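Local coordinates for protein EDTA monooxygenase (EDTA-degrading bacterium BNC1, PDB 5DQP) that probably oxidises EDTA as a flavin-dependent monooxygenase that uses FMN and molecular oxygen and works with a partner flavin reductase, at residues M6-W11 / D379-N384; L101-A106 / F192-P197; S163-W168 / V200-Y205; G227-A232 / L262-F267. One frame throughout, in Å; residues are numbered along the deposited sequence.

In the fold
Interactions 1 and 4 lie within the TIM barrel; interaction 2 sets a barrel helix against the excursion before strand 210-213, which holds interaction 3. The first pair, centres about 8 Å apart, share the neighbouring strands 380-383 and 262-271: Asp379 OD2 probably bonds to Val263 N (2.8 Å) and Asn384 N to Phe267 O (2.9 Å). The Trp11 and Tyr231 side chains lie about 7 Å from that of Thr94, a predicted FMN-binding residue, and about 4 Å from a bound polyether, probably from the crystallisation liquor. Interactions 2 and 3, centres about 17 Å apart, meet where Pro197 packs on Ser163, and both touch the second subunit, well away from the barrel core.

Interaction 1: residues M6-W11 / D379-N384; sequences MYLVSW and DGFVIN
Trp11 and Asn384 meet through unlike first torsions: CG of Trp11 lies anti to its carbonyl carbon (chi1 -70°), CG of Asn384 anti to its backbone N (chi1 -163°). In the Trp11 conformer described, one of two modelled, the Asn384 amide stacks over one face of the indole with the planes 15° apart. OD1 sits 3.2 Å from Trp11 CG, and Asn384 CB makes a CH-pi contact with the five-membered ring. An alanine at this place would keep CB but lose the amide, and would probably leave the indole face over CG and CD2 without its stacking partner. The strands run parallel, with Val9 at the middle of the backbone bonding: its N donates to Phe381 O and its O accepts from Ile383 N. A water donates to both Trp11 O and Ile383 O. Leu8 CD2 lies 3.9 Å from Ile383 CD1, while Met6 SD meets the Phe381 ring edge, a Met-aromatic contact. Here the first and last strands of the TIM barrel close the circle. Helix 390-405 packs on Leu8 and Ile383, helix 362-374 on Phe381; Val9 and Val382 turn to Leu264 of strand 262-271, whose Ser266 OG bonds Trp11 NE1.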
loop_
_atom_site.group_PDB
_atom_site.type_symbol
_atom_site.label_atom_id
_atom_site.label_comp_id
_atom_site.label_asym_id
_atom_site.label_seq_id
_atom_site.Cartn_x
_atom_site.Cartn_y
_atom_site.Cartn_z
ATOM N N MET A 6 -10.852 19.169 -20.604
ATOM C CA MET A 6 -10.268 17.850 -20.835
ATOM C C MET A 6 -9.528 17.352 -19.592
ATOM O O MET A 6 -8.800 18.117 -18.952
ATOM C CB MET A 6 -9.290 17.937 -22.016
ATOM C CG MET A 6 -8.589 16.641 -22.402
ATOM S SD MET A 6 -7.362 16.942 -23.689
ATOM C CE MET A 6 -8.383 17.679 -24.979
ATOM N N TYR A 7 -9.688 16.067 -19.271
ATOM C CA TYR A 7 -8.947 15.443 -18.172
ATOM C C TYR A 7 -7.823 14.569 -18.725
ATOM O O TYR A 7 -7.955 13.973 -19.793
ATOM C CB TYR A 7 -9.868 14.600 -17.274
ATOM C CG TYR A 7 -11.005 15.408 -16.692
ATOM C CD1 TYR A 7 -10.829 16.160 -15.543
ATOM C CD2 TYR A 7 -12.248 15.452 -17.325
ATOM C CE1 TYR A 7 -11.868 16.933 -15.030
ATOM C CE2 TYR A 7 -13.279 16.217 -16.827
ATOM C CZ TYR A 7 -13.080 16.957 -15.681
ATOM O OH TYR A 7 -14.108 17.707 -15.180
ATOM N N LEU A 8 -6.711 14.500 -17.993
ATOM C CA LEU A 8 -5.549 13.719 -18.406
ATOM C C LEU A 8 -5.017 12.878 -17.254
ATOM O O LEU A 8 -4.840 13.380 -16.138
ATOM C CB LEU A 8 -4.431 14.632 -18.927
ATOM C CG LEU A 8 -4.684 15.378 -20.231
ATOM C CD1 LEU A 8 -3.506 16.282 -20.493
ATOM C CD2 LEU A 8 -4.898 14.400 -21.424
ATOM N N VAL A 9 -4.732 11.613 -17.534
ATOM C CA VAL A 9 -4.155 10.692 -16.562
ATOM C C VAL A 9 -2.934 10.038 -17.190
ATOM O O VAL A 9 -2.954 9.704 -18.378
ATOM C CB VAL A 9 -5.187 9.623 -16.135
ATOM C CG1 VAL A 9 -4.516 8.567 -15.203
ATOM C CG2 VAL A 9 -6.403 10.280 -15.486
ATOM N N SER A 10 -1.876 9.837 -16.403
ATOM C CA SER A 10 -0.616 9.313 -16.930
ATOM C C SER A 10 -0.288 7.966 -16.295
ATOM O O SER A 10 -0.137 7.880 -15.072
ATOM C CB SER A 10 0.545 10.282 -16.681
ATOM O OG SER A 10 0.666 10.616 -15.289
ATOM N N TRP A 11 -0.184 6.925 -17.122
ATOM C CA TRP A 11 0.361 5.667 -16.635
ATOM C C TRP A 11 1.718 5.929 -16.011
ATOM O O TRP A 11 2.514 6.725 -16.519
ATOM C CB TRP A 11 0.549 4.645 -17.750
ATOM C CG TRP A 11 -0.642 4.068 -18.363
ATOM C CD1 TRP A 11 -1.594 4.722 -19.092
ATOM C CD2 TRP A 11 -0.988 2.677 -18.400
ATOM N NE1 TRP A 11 -2.530 3.828 -19.556
ATOM C CE2 TRP A 11 -2.181 2.565 -19.146
ATOM C CE3 TRP A 11 -0.408 1.516 -17.868
ATOM C CZ2 TRP A 11 -2.814 1.336 -19.368
ATOM C CZ3 TRP A 11 -1.033 0.297 -18.092
ATOM C CH2 TRP A 11 -2.226 0.216 -18.833
ATOM N N ASP A 379 -13.897 12.172 -22.588
ATOM C CA ASP A 379 -13.827 13.271 -21.630
ATOM C C ASP A 379 -12.388 13.656 -21.279
ATOM O O ASP A 379 -12.179 14.631 -20.546
ATOM C CB ASP A 379 -14.604 12.910 -20.356
ATOM C CG ASP A 379 -16.057 12.529 -20.657
ATOM O OD1 ASP A 379 -16.843 13.443 -21.000
ATOM O OD2 ASP A 379 -16.408 11.323 -20.590
ATOM N N GLY A 380 -11.420 12.904 -21.778
ATOM C CA GLY A 380 -10.021 13.092 -21.471
ATOM C C GLY A 380 -9.319 11.814 -21.874
ATOM O O GLY A 380 -9.907 10.971 -22.539
ATOM N N PHE A 381 -8.056 11.675 -21.454
ATOM C CA PHE A 381 -7.258 10.566 -21.962
ATOM C C PHE A 381 -6.312 10.032 -20.902
ATOM O O PHE A 381 -5.887 10.757 -20.005
ATOM C CB PHE A 381 -6.451 10.967 -23.218
ATOM C CG PHE A 381 -7.320 11.522 -24.315
ATOM C CD1 PHE A 381 -7.645 12.871 -24.341
ATOM C CD2 PHE A 381 -7.857 10.689 -25.274
ATOM C CE1 PHE A 381 -8.459 13.382 -25.326
ATOM C CE2 PHE A 381 -8.665 11.190 -26.264
ATOM C CZ PHE A 381 -8.976 12.553 -26.274
ATOM N N VAL A 382 -6.002 8.743 -21.023
ATOM C CA VAL A 382 -4.915 8.105 -20.291
ATOM C C VAL A 382 -3.716 8.039 -21.228
ATOM O O VAL A 382 -3.774 7.385 -22.276
ATOM C CB VAL A 382 -5.296 6.696 -19.796
ATOM C CG1 VAL A 382 -4.338 6.251 -18.685
ATOM C CG2 VAL A 382 -6.797 6.595 -19.344
ATOM N N ILE A 383 -2.641 8.708 -20.839
ATOM C CA ILE A 383 -1.392 8.778 -21.594
ATOM C C ILE A 383 -0.463 7.672 -21.106
ATOM O O ILE A 383 -0.058 7.658 -19.936
ATOM C CB ILE A 383 -0.734 10.156 -21.405
ATOM C CG1 ILE A 383 -1.710 11.274 -21.763
ATOM C CG2 ILE A 383 0.582 10.275 -22.181
ATOM C CD1 ILE A 383 -1.584 12.472 -20.799
ATOM N N ASN A 384 -0.123 6.753 -21.993
ATOM C CA ASN A 384 0.680 5.577 -21.672
ATOM C C ASN A 384 2.052 5.794 -22.315
ATOM O O ASN A 384 2.290 5.387 -23.450
ATOM C CB ASN A 384 -0.025 4.333 -22.199
ATOM C CG ASN A 384 0.484 3.037 -21.590
ATOM O OD1 ASN A 384 1.329 3.034 -20.684
ATOM N ND2 ASN A 384 -0.055 1.908 -22.081
HETATM O O HOH W 1 2.615 7.748 -19.065
#

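Interaction 2: residues L101-A106 / F192-P197; sequences LPYTLA and FKVAGP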
loop_
_atom_site.group_PDB
_atom_site.type_symbol
_atom_site.label_atom_id
_atom_site.label_comp_id
_atom_site.label_asym_id
_atom_site.label_seq_id
_atom_site.Cartn_x
_atom_site.Cartn_y
_atom_site.Cartn_z
ATOM N N LEU A 101 -9.185 -9.344 0.122
ATOM C CA LEU A 101 -10.186 -9.326 1.185
ATOM C C LEU A 101 -10.861 -7.953 1.227
ATOM O O LEU A 101 -10.164 -6.938 1.324
ATOM C CB LEU A 101 -9.531 -9.642 2.514
ATOM C CG LEU A 101 -8.829 -11.001 2.438
ATOM C CD1 LEU A 101 -7.939 -11.237 3.643
ATOM C CD2 LEU A 101 -9.907 -12.133 2.323
ATOM N N PRO A 102 -12.198 -7.886 1.151
ATOM C CA PRO A 102 -12.878 -6.574 1.076
ATOM C C PRO A 102 -12.579 -5.634 2.229
ATOM O O PRO A 102 -12.565 -4.408 2.045
ATOM C CB PRO A 102 -14.378 -6.943 1.075
ATOM C CG PRO A 102 -14.456 -8.391 0.876
ATOM C CD PRO A 102 -13.146 -9.008 1.254
ATOM N N TYR A 103 -12.442 -6.149 3.445
ATOM C CA TYR A 103 -12.219 -5.224 4.546
ATOM C C TYR A 103 -10.820 -4.637 4.455
ATOM O O TYR A 103 -10.623 -3.425 4.626
ATOM C CB TYR A 103 -12.459 -5.935 5.876
ATOM C CG TYR A 103 -12.500 -5.009 7.065
ATOM C CD1 TYR A 103 -11.336 -4.670 7.732
ATOM C CD2 TYR A 103 -13.696 -4.485 7.521
ATOM C CE1 TYR A 103 -11.355 -3.832 8.811
ATOM C CE2 TYR A 103 -13.727 -3.642 8.597
ATOM C CZ TYR A 103 -12.540 -3.323 9.240
ATOM O OH TYR A 103 -12.508 -2.496 10.334
ATOM N N THR A 104 -9.844 -5.477 4.115
ATOM C CA THR A 104 -8.492 -4.993 3.898
ATOM C C THR A 104 -8.438 -3.983 2.755
ATOM O O THR A 104 -7.887 -2.887 2.907
ATOM C CB THR A 104 -7.572 -6.173 3.628
ATOM O OG1 THR A 104 -7.562 -7.015 4.792
ATOM C CG2 THR A 104 -6.167 -5.669 3.356
ATOM N N LEU A 105 -9.026 -4.315 1.611
ATOM C CA LEU A 105 -8.975 -3.393 0.478
ATOM C C LEU A 105 -9.697 -2.083 0.783
ATOM O O LEU A 105 -9.178 -0.996 0.495
ATOM C CB LEU A 105 -9.560 -4.056 -0.767
ATOM C CG LEU A 105 -9.415 -3.219 -2.040
ATOM C CD1 LEU A 105 -9.292 -4.105 -3.226
ATOM C CD2 LEU A 105 -10.639 -2.298 -2.198
ATOM N N ALA A 106 -10.909 -2.158 1.350
ATOM C CA ALA A 106 -11.637 -0.937 1.715
ATOM C C ALA A 106 -10.771 -0.029 2.590
ATOM O O ALA A 106 -10.673 1.191 2.378
ATOM C CB ALA A 106 -12.939 -1.306 2.449
ATOM N N PHE A 192 -19.359 -13.067 0.414
ATOM C CA PHE A 192 -18.666 -12.375 1.490
ATOM C C PHE A 192 -19.579 -12.277 2.699
ATOM O O PHE A 192 -20.797 -12.149 2.579
ATOM C CB PHE A 192 -18.200 -10.969 1.061
ATOM C CG PHE A 192 -17.298 -10.978 -0.144
ATOM C CD1 PHE A 192 -15.996 -11.469 -0.053
ATOM C CD2 PHE A 192 -17.747 -10.510 -1.371
ATOM C CE1 PHE A 192 -15.172 -11.501 -1.166
ATOM C CE2 PHE A 192 -16.915 -10.538 -2.506
ATOM C CZ PHE A 192 -15.640 -11.022 -2.403
ATOM N N LYS A 193 -18.959 -12.360 3.872
ATOM C CA LYS A 193 -19.591 -12.092 5.155
ATOM C C LYS A 193 -18.689 -11.100 5.876
ATOM O O LYS A 193 -17.535 -11.417 6.173
ATOM C CB LYS A 193 -19.758 -13.383 5.966
ATOM C CG LYS A 193 -20.615 -13.225 7.198
ATOM C CD LYS A 193 -20.580 -14.459 8.091
ATOM C CE LYS A 193 -21.389 -14.233 9.372
ATOM N NZ LYS A 193 -21.257 -15.375 10.331
ATOM N N VAL A 194 -19.198 -9.896 6.137
ATOM C CA VAL A 194 -18.377 -8.816 6.677
ATOM C C VAL A 194 -19.219 -7.961 7.615
ATOM O O VAL A 194 -20.194 -7.346 7.184
ATOM C CB VAL A 194 -17.802 -7.944 5.546
ATOM C CG1 VAL A 194 -17.110 -6.724 6.124
ATOM C CG2 VAL A 194 -16.874 -8.761 4.615
ATOM N N ALA A 195 -18.839 -7.884 8.895
ATOM C CA ALA A 195 -19.638 -7.129 9.851
ATOM C C ALA A 195 -19.400 -5.625 9.739
ATOM O O ALA A 195 -20.360 -4.848 9.724
ATOM C CB ALA A 195 -19.357 -7.612 11.278
ATOM N N GLY A 196 -18.137 -5.192 9.641
ATOM C CA GLY A 196 -17.826 -3.780 9.772
ATOM C C GLY A 196 -18.137 -3.357 11.210
ATOM O O GLY A 196 -18.474 -4.212 12.015
ATOM N N PRO A 197 -18.026 -2.057 11.547
ATOM C CA PRO A 197 -17.622 -0.921 10.707
ATOM C C PRO A 197 -16.145 -0.946 10.293
ATOM O O PRO A 197 -15.322 -1.663 10.880
ATOM C CB PRO A 197 -17.900 0.294 11.602
ATOM C CG PRO A 197 -17.805 -0.235 13.001
ATOM C CD PRO A 197 -18.321 -1.635 12.936
#
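Pro102 approaches Phe192 over a ring face, whereas Tyr103 presents its ring edge to Val194, Gly196 and Pro197. The contact sets the first turn of barrel helix 102-115 against the second strand of a small beta hairpin, 187-188 with 193-194, in the excursion that precedes barrel strand 210-213. Pro102 CG sits above the Phe192 plane, displaced toward the CD1 and CE1 rim, and comes within 3.6 Å of CD1 in a CH-pi contact. The two side chains cross obliquely. With CG of Tyr103 anti to its backbone N (chi1 -169°), the ring leaves the helix on the side of the 192-197 chain; Tyr103 CD2 lies 4.3 Å from Val194 CG1, with Gly196 CA beside CE2 near the ring plane. The positive phi of Gly196 and the cis peptide before Pro197 shape the chain that faces the ring. The second subunit borders the same spot: its Asn135 packs on Tyr103 and Val194, and its Tyr136 OH is hydrogen-bonded to Thr104 OG1. At the far end of the ring, Tyr103 OH donates a 3.0 Å hydrogen bond to Pro197 O, arriving in the carbonyl plane on a lone pair at a C=O...O angle of 134°.

Interaction 3: residues S163-W168 / V200-Y205; sequences SWKFPW and VPLPPY
Pro201 is held between Trp164, Phe166 and Trp168, and this is the close part of the contact. Its CB lies over the six-membered ring of Trp164 in a CH-pi contact, 3.8 Å from CD2, while the same carbon meets Phe166 CB at 3.6 Å. Its CG comes to Trp168 CZ2 at 3.8 Å, with the two side chains crossing at about a right angle. One backbone hydrogen bond joins the segments: Leu202 N donates to Trp164 O (2.8 Å), almost straight along the carbonyl. Both segments belong to the excursion from the luciferase-like TIM barrel; strand 164-165 pairs with 181-182 in a two-stranded antiparallel sheet, and an inverse gamma turn centred on Pro167 leads the chain round to Trp168. Phe33 of the second subunit closes on this side, touching Pro201 and the rings of Phe166 and Trp168. Looser and nearer solvent is the meeting of Lys165 and Leu202, where Leu202 CD2 merely runs alongside the extended Lys165 chain, 4.1 Å from its CG. Pro204, though exposed, still packs closely: its CD makes a CH-pi contact over the five-membered ring of Trp168, 3.4 Å from NE1, with Phe166 CD2 over the opposite face. In the plane of the indole, at its edge, NE1 of Trp168 donates to Leu202 O (3.0 Å), which also accepts a hydrogen from a water shared with Phe166 O. A phenylalanine in place of Trp168 would lack the indole N-H and would probably leave Leu202 O with the water but without its ring partner.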
loop_
_atom_site.group_PDB
_atom_site.type_symbol
_atom_site.label_atom_id
_atom_site.label_comp_id
_atom_site.label_asym_id
_atom_site.label_seq_id
_atom_site.Cartn_x
_atom_site.Cartn_y
_atom_site.Cartn_z
ATOM N N SER A 163 -19.523 3.432 6.679
ATOM C CA SER A 163 -19.907 2.909 7.983
ATOM C C SER A 163 -19.323 3.695 9.157
ATOM O O SER A 163 -19.729 3.438 10.299
ATOM C CB SER A 163 -19.502 1.431 8.110
ATOM O OG SER A 163 -18.085 1.296 8.216
ATOM N N TRP A 164 -18.376 4.615 8.924
ATOM C CA TRP A 164 -17.847 5.473 9.987
ATOM C C TRP A 164 -17.806 6.897 9.459
ATOM O O TRP A 164 -16.935 7.235 8.657
ATOM C CB TRP A 164 -16.462 5.039 10.452
ATOM C CG TRP A 164 -15.945 5.877 11.612
ATOM C CD1 TRP A 164 -16.673 6.731 12.418
ATOM C CD2 TRP A 164 -14.605 5.939 12.088
ATOM N NE1 TRP A 164 -15.861 7.300 13.377
ATOM C CE2 TRP A 164 -14.592 6.819 13.205
ATOM C CE3 TRP A 164 -13.420 5.304 11.721
ATOM C CZ2 TRP A 164 -13.429 7.109 13.902
ATOM C CZ3 TRP A 164 -12.273 5.586 12.428
ATOM C CH2 TRP A 164 -12.285 6.474 13.506
ATOM N N LYS A 165 -18.743 7.725 9.916
ATOM C CA LYS A 165 -18.780 9.140 9.571
ATOM C C LYS A 165 -18.315 9.915 10.804
ATOM O O LYS A 165 -19.096 10.192 11.709
ATOM C CB LYS A 165 -20.171 9.543 9.113
ATOM C CG LYS A 165 -20.578 8.875 7.788
ATOM C CD LYS A 165 -22.029 9.173 7.401
ATOM C CE LYS A 165 -22.429 8.333 6.190
ATOM N NZ LYS A 165 -23.816 8.608 5.720
ATOM N N PHE A 166 -17.015 10.215 10.837
ATOM C CA PHE A 166 -16.409 10.954 11.940
ATOM C C PHE A 166 -16.801 12.432 11.848
ATOM O O PHE A 166 -16.910 12.977 10.752
ATOM C CB PHE A 166 -14.882 10.786 11.879
ATOM C CG PHE A 166 -14.114 11.552 12.925
ATOM C CD1 PHE A 166 -13.935 11.028 14.194
ATOM C CD2 PHE A 166 -13.592 12.801 12.636
ATOM C CE1 PHE A 166 -13.247 11.739 15.161
ATOM C CE2 PHE A 166 -12.899 13.515 13.595
ATOM C CZ PHE A 166 -12.720 12.975 14.868
ATOM N N PRO A 167 -17.067 13.164 13.082
ATOM C CA PRO A 167 -17.550 14.576 13.051
ATOM C C PRO A 167 -16.455 15.631 12.874
ATOM O O PRO A 167 -15.977 16.282 13.800
ATOM C CB PRO A 167 -18.270 14.710 14.394
ATOM C CG PRO A 167 -17.631 13.708 15.300
ATOM C CD PRO A 167 -16.998 12.624 14.448
ATOM N N TRP A 168 -16.043 15.810 11.615
ATOM C CA TRP A 168 -14.933 16.705 11.286
ATOM C C TRP A 168 -15.118 18.113 11.837
ATOM O O TRP A 168 -14.133 18.780 12.163
ATOM C CB TRP A 168 -14.750 16.774 9.759
ATOM C CG TRP A 168 -14.507 15.449 9.175
ATOM C CD1 TRP A 168 -15.396 14.679 8.484
ATOM C CD2 TRP A 168 -13.311 14.674 9.299
ATOM N NE1 TRP A 168 -14.813 13.491 8.136
ATOM C CE2 TRP A 168 -13.534 13.459 8.628
ATOM C CE3 TRP A 168 -12.066 14.895 9.904
ATOM C CZ2 TRP A 168 -12.555 12.474 8.529
ATOM C CZ3 TRP A 168 -11.102 13.918 9.811
ATOM C CH2 TRP A 168 -11.354 12.724 9.136
ATOM N N VAL A 200 -11.557 3.344 9.250
ATOM C CA VAL A 200 -11.039 4.538 8.591
ATOM C C VAL A 200 -12.270 5.375 8.291
ATOM O O VAL A 200 -13.222 4.851 7.713
ATOM C CB VAL A 200 -10.265 4.220 7.299
ATOM C CG1 VAL A 200 -9.770 5.521 6.646
ATOM C CG2 VAL A 200 -9.109 3.253 7.555
ATOM N N PRO A 201 -12.318 6.648 8.665
ATOM C CA PRO A 201 -13.572 7.396 8.531
ATOM C C PRO A 201 -13.768 7.985 7.140
ATOM O O PRO A 201 -12.815 8.331 6.439
ATOM C CB PRO A 201 -13.416 8.508 9.573
ATOM C CG PRO A 201 -11.930 8.801 9.481
ATOM C CD PRO A 201 -11.251 7.465 9.276
ATOM N N LEU A 202 -15.039 8.112 6.760
ATOM C CA LEU A 202 -15.395 8.779 5.519
ATOM C C LEU A 202 -14.946 10.233 5.594
ATOM O O LEU A 202 -15.229 10.911 6.587
ATOM C CB LEU A 202 -16.902 8.722 5.281
ATOM C CG LEU A 202 -17.463 9.201 3.937
ATOM C CD1 LEU A 202 -16.940 8.325 2.792
ATOM C CD2 LEU A 202 -18.961 9.137 3.980
ATOM N N PRO A 203 -14.241 10.736 4.597
ATOM C CA PRO A 203 -13.860 12.145 4.603
ATOM C C PRO A 203 -15.058 13.009 4.266
ATOM O O PRO A 203 -16.035 12.515 3.692
ATOM C CB PRO A 203 -12.785 12.226 3.504
ATOM C CG PRO A 203 -12.397 10.760 3.223
ATOM C CD PRO A 203 -13.671 10.010 3.451
ATOM N N PRO A 204 -15.004 14.308 4.575
ATOM C CA PRO A 204 -16.133 15.185 4.249
ATOM C C PRO A 204 -16.311 15.416 2.762
ATOM O O PRO A 204 -17.401 15.809 2.332
ATOM C CB PRO A 204 -15.781 16.491 4.980
ATOM C CG PRO A 204 -14.299 16.471 5.071
ATOM C CD PRO A 204 -13.927 15.026 5.281
ATOM N N TYR A 205 -15.302 15.164 1.948
ATOM C CA TYR A 205 -15.454 15.325 0.509
ATOM C C TYR A 205 -15.777 14.004 -0.211
ATOM O O TYR A 205 -15.806 13.970 -1.444
ATOM C CB TYR A 205 -14.189 15.972 -0.061
ATOM C CG TYR A 205 -12.951 15.307 0.487
ATOM C CD1 TYR A 205 -12.518 14.093 -0.029
ATOM C CD2 TYR A 205 -12.225 15.874 1.530
ATOM C CE1 TYR A 205 -11.422 13.456 0.483
ATOM C CE2 TYR A 205 -11.097 15.242 2.042
ATOM C CZ TYR A 205 -10.701 14.038 1.509
ATOM O OH TYR A 205 -9.587 13.397 2.000
HETATM O O HOH W 2 -17.732 11.740 8.080
#

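Interaction 4: residues G227-A232 / L262-F267; sequences GEIIYA and LVLPSF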
loop_
_atom_site.group_PDB
_atom_site.type_symbol
_atom_site.label_atom_id
_atom_site.label_comp_id
_atom_site.label_asym_id
_atom_site.label_seq_id
_atom_site.Cartn_x
_atom_site.Cartn_y
_atom_site.Cartn_z
ATOM N N GLY A 227 -18.601 2.499 -11.607
ATOM C CA GLY A 227 -17.476 3.174 -12.235
ATOM C C GLY A 227 -17.750 4.658 -12.389
ATOM O O GLY A 227 -18.814 5.062 -12.863
ATOM N N GLU A 228 -16.805 5.477 -11.950
ATOM C CA GLU A 228 -16.902 6.913 -12.164
ATOM C C GLU A 228 -15.969 7.364 -13.258
ATOM O O GLU A 228 -16.244 8.359 -13.934
ATOM C CB GLU A 228 -16.576 7.657 -10.871
ATOM C CG GLU A 228 -17.315 7.023 -9.722
ATOM C CD GLU A 228 -17.059 7.691 -8.394
ATOM O OE1 GLU A 228 -16.316 7.113 -7.561
ATOM O OE2 GLU A 228 -17.612 8.789 -8.188
ATOM N N ILE A 229 -14.865 6.642 -13.426
ATOM C CA ILE A 229 -14.003 6.772 -14.585
ATOM C C ILE A 229 -13.946 5.425 -15.281
ATOM O O ILE A 229 -13.784 4.380 -14.638
ATOM C CB ILE A 229 -12.584 7.235 -14.226
ATOM C CG1 ILE A 229 -12.613 8.430 -13.275
ATOM C CG2 ILE A 229 -11.823 7.552 -15.505
ATOM C CD1 ILE A 229 -11.210 8.856 -12.824
ATOM N N ILE A 230 -14.077 5.460 -16.597
ATOM C CA ILE A 230 -13.979 4.281 -17.436
ATOM C C ILE A 230 -12.848 4.519 -18.428
ATOM O O ILE A 230 -12.843 5.535 -19.139
ATOM C CB ILE A 230 -15.308 4.010 -18.164
ATOM C CG1 ILE A 230 -16.488 4.074 -17.170
ATOM C CG2 ILE A 230 -15.214 2.714 -18.978
ATOM C CD1 ILE A 230 -17.859 4.020 -17.829
ATOM N N TYR A 231 -11.890 3.595 -18.457
ATOM C CA TYR A 231 -10.859 3.572 -19.487
ATOM C C TYR A 231 -11.389 2.876 -20.726
ATOM O O TYR A 231 -12.100 1.877 -20.628
ATOM C CB TYR A 231 -9.619 2.832 -19.011
ATOM C CG TYR A 231 -8.915 3.486 -17.867
ATOM C CD1 TYR A 231 -9.262 4.770 -17.447
ATOM C CD2 TYR A 231 -7.886 2.829 -17.210
ATOM C CE1 TYR A 231 -8.596 5.375 -16.401
ATOM C CE2 TYR A 231 -7.203 3.428 -16.171
ATOM C CZ TYR A 231 -7.556 4.696 -15.767
ATOM O OH TYR A 231 -6.883 5.278 -14.715
ATOM N N ALA A 232 -11.033 3.407 -21.895
ATOM C CA ALA A 232 -11.542 2.894 -23.155
ATOM C C ALA A 232 -10.407 2.693 -24.146
ATOM O O ALA A 232 -9.315 3.263 -24.025
ATOM C CB ALA A 232 -12.607 3.825 -23.771
ATOM N N LEU A 262 -16.930 9.725 -16.334
ATOM C CA LEU A 262 -15.971 10.204 -17.315
ATOM C C LEU A 262 -15.405 9.000 -18.058
ATOM O O LEU A 262 -15.134 7.964 -17.442
ATOM C CB LEU A 262 -14.848 10.995 -16.632
ATOM C CG LEU A 262 -15.269 12.208 -15.784
ATOM C CD1 LEU A 262 -14.065 12.710 -15.014
ATOM C CD2 LEU A 262 -15.799 13.315 -16.674
ATOM N N VAL A 263 -15.265 9.130 -19.385
ATOM C CA VAL A 263 -14.641 8.122 -20.239
ATOM C C VAL A 263 -13.297 8.651 -20.739
ATOM O O VAL A 263 -13.222 9.742 -21.329
ATOM C CB VAL A 263 -15.551 7.742 -21.428
ATOM C CG1 VAL A 263 -14.859 6.731 -22.344
ATOM C CG2 VAL A 263 -16.883 7.203 -20.939
ATOM N N LEU A 264 -12.243 7.866 -20.539
ATOM C CA LEU A 264 -10.883 8.240 -20.937
ATOM C C LEU A 264 -10.285 7.131 -21.796
ATOM O O LEU A 264 -9.845 6.104 -21.252
ATOM C CB LEU A 264 -9.987 8.496 -19.730
ATOM C CG LEU A 264 -10.545 9.255 -18.535
ATOM C CD1 LEU A 264 -9.417 9.569 -17.569
ATOM C CD2 LEU A 264 -11.249 10.527 -18.967
ATOM N N PRO A 265 -10.259 7.297 -23.125
ATOM C CA PRO A 265 -9.506 6.369 -23.975
ATOM C C PRO A 265 -8.020 6.435 -23.660
ATOM O O PRO A 265 -7.484 7.488 -23.320
ATOM C CB PRO A 265 -9.800 6.869 -25.399
ATOM C CG PRO A 265 -11.046 7.688 -25.287
ATOM C CD PRO A 265 -10.878 8.367 -23.930
ATOM N N SER A 266 -7.364 5.287 -23.763
ATOM C CA SER A 266 -5.973 5.118 -23.393
ATOM C C SER A 266 -5.169 4.951 -24.667
ATOM O O SER A 266 -5.607 4.262 -25.591
ATOM C CB SER A 266 -5.796 3.897 -22.468
ATOM O OG SER A 266 -4.452 3.764 -22.020
ATOM N N PHE A 267 -3.997 5.574 -24.726
ATOM C CA PHE A 267 -3.181 5.409 -25.922
ATOM C C PHE A 267 -1.719 5.696 -25.605
ATOM O O PHE A 267 -1.383 6.314 -24.584
ATOM C CB PHE A 267 -3.679 6.310 -27.057
ATOM C CG PHE A 267 -3.318 7.752 -26.880
ATOM C CD1 PHE A 267 -3.981 8.526 -25.967
ATOM C CD2 PHE A 267 -2.297 8.324 -27.613
ATOM C CE1 PHE A 267 -3.639 9.845 -25.787
ATOM C CE2 PHE A 267 -1.968 9.656 -27.436
ATOM C CZ PHE A 267 -2.633 10.409 -26.525
#
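Glu228 begins the pairing with its backbone, its carbonyl O accepting a 2.8 Å hydrogen bond from Leu262 N; its carboxylate serves other partners, Arg419 and Val210 N. Ile229 follows with a side-chain contact. Its CG2, anti to the backbone N, lies 3.7 Å from Leu264 CG. Ile230 returns to the backbone and bonds in both directions, N to Leu262 O and Leu264 N to its own O, each at 2.8 Å. This is the regular parallel pattern, in which one residue straddles its opposite number, here Val263. Tyr231 is laid against Leu264 with its CA-H directed at Leu264 O and its CD1 at 4.4 Å from Leu264 CB. Ala232 ends the run. Its N donates to the same Leu264 O (3.0 Å), from 49° above the carbonyl plane, and its O accepts from Ser266 N. Because these bonds use Leu264 and Ser266, Pro265, paired with Ala232, needs no N-H for this strand. Ala232 CB packs on Val263 CG1 at 3.9 Å. With helix 237-253 between them, the strands, 31° apart, form a beta-alpha-beta unit of the TIM barrel, right-handed as in this fold generally. That helix lays Phe243 over Ile230, Ala232 and Val263. Tyr231 lies on the other face, with Ile229 and Leu264; its ring meets Phe54 edge-to-face, and its side chain is about 7 Å from that of Thr94, a predicted FMN-binding residue, while strands 210-213 and 380-383 flank the pair on its two sides.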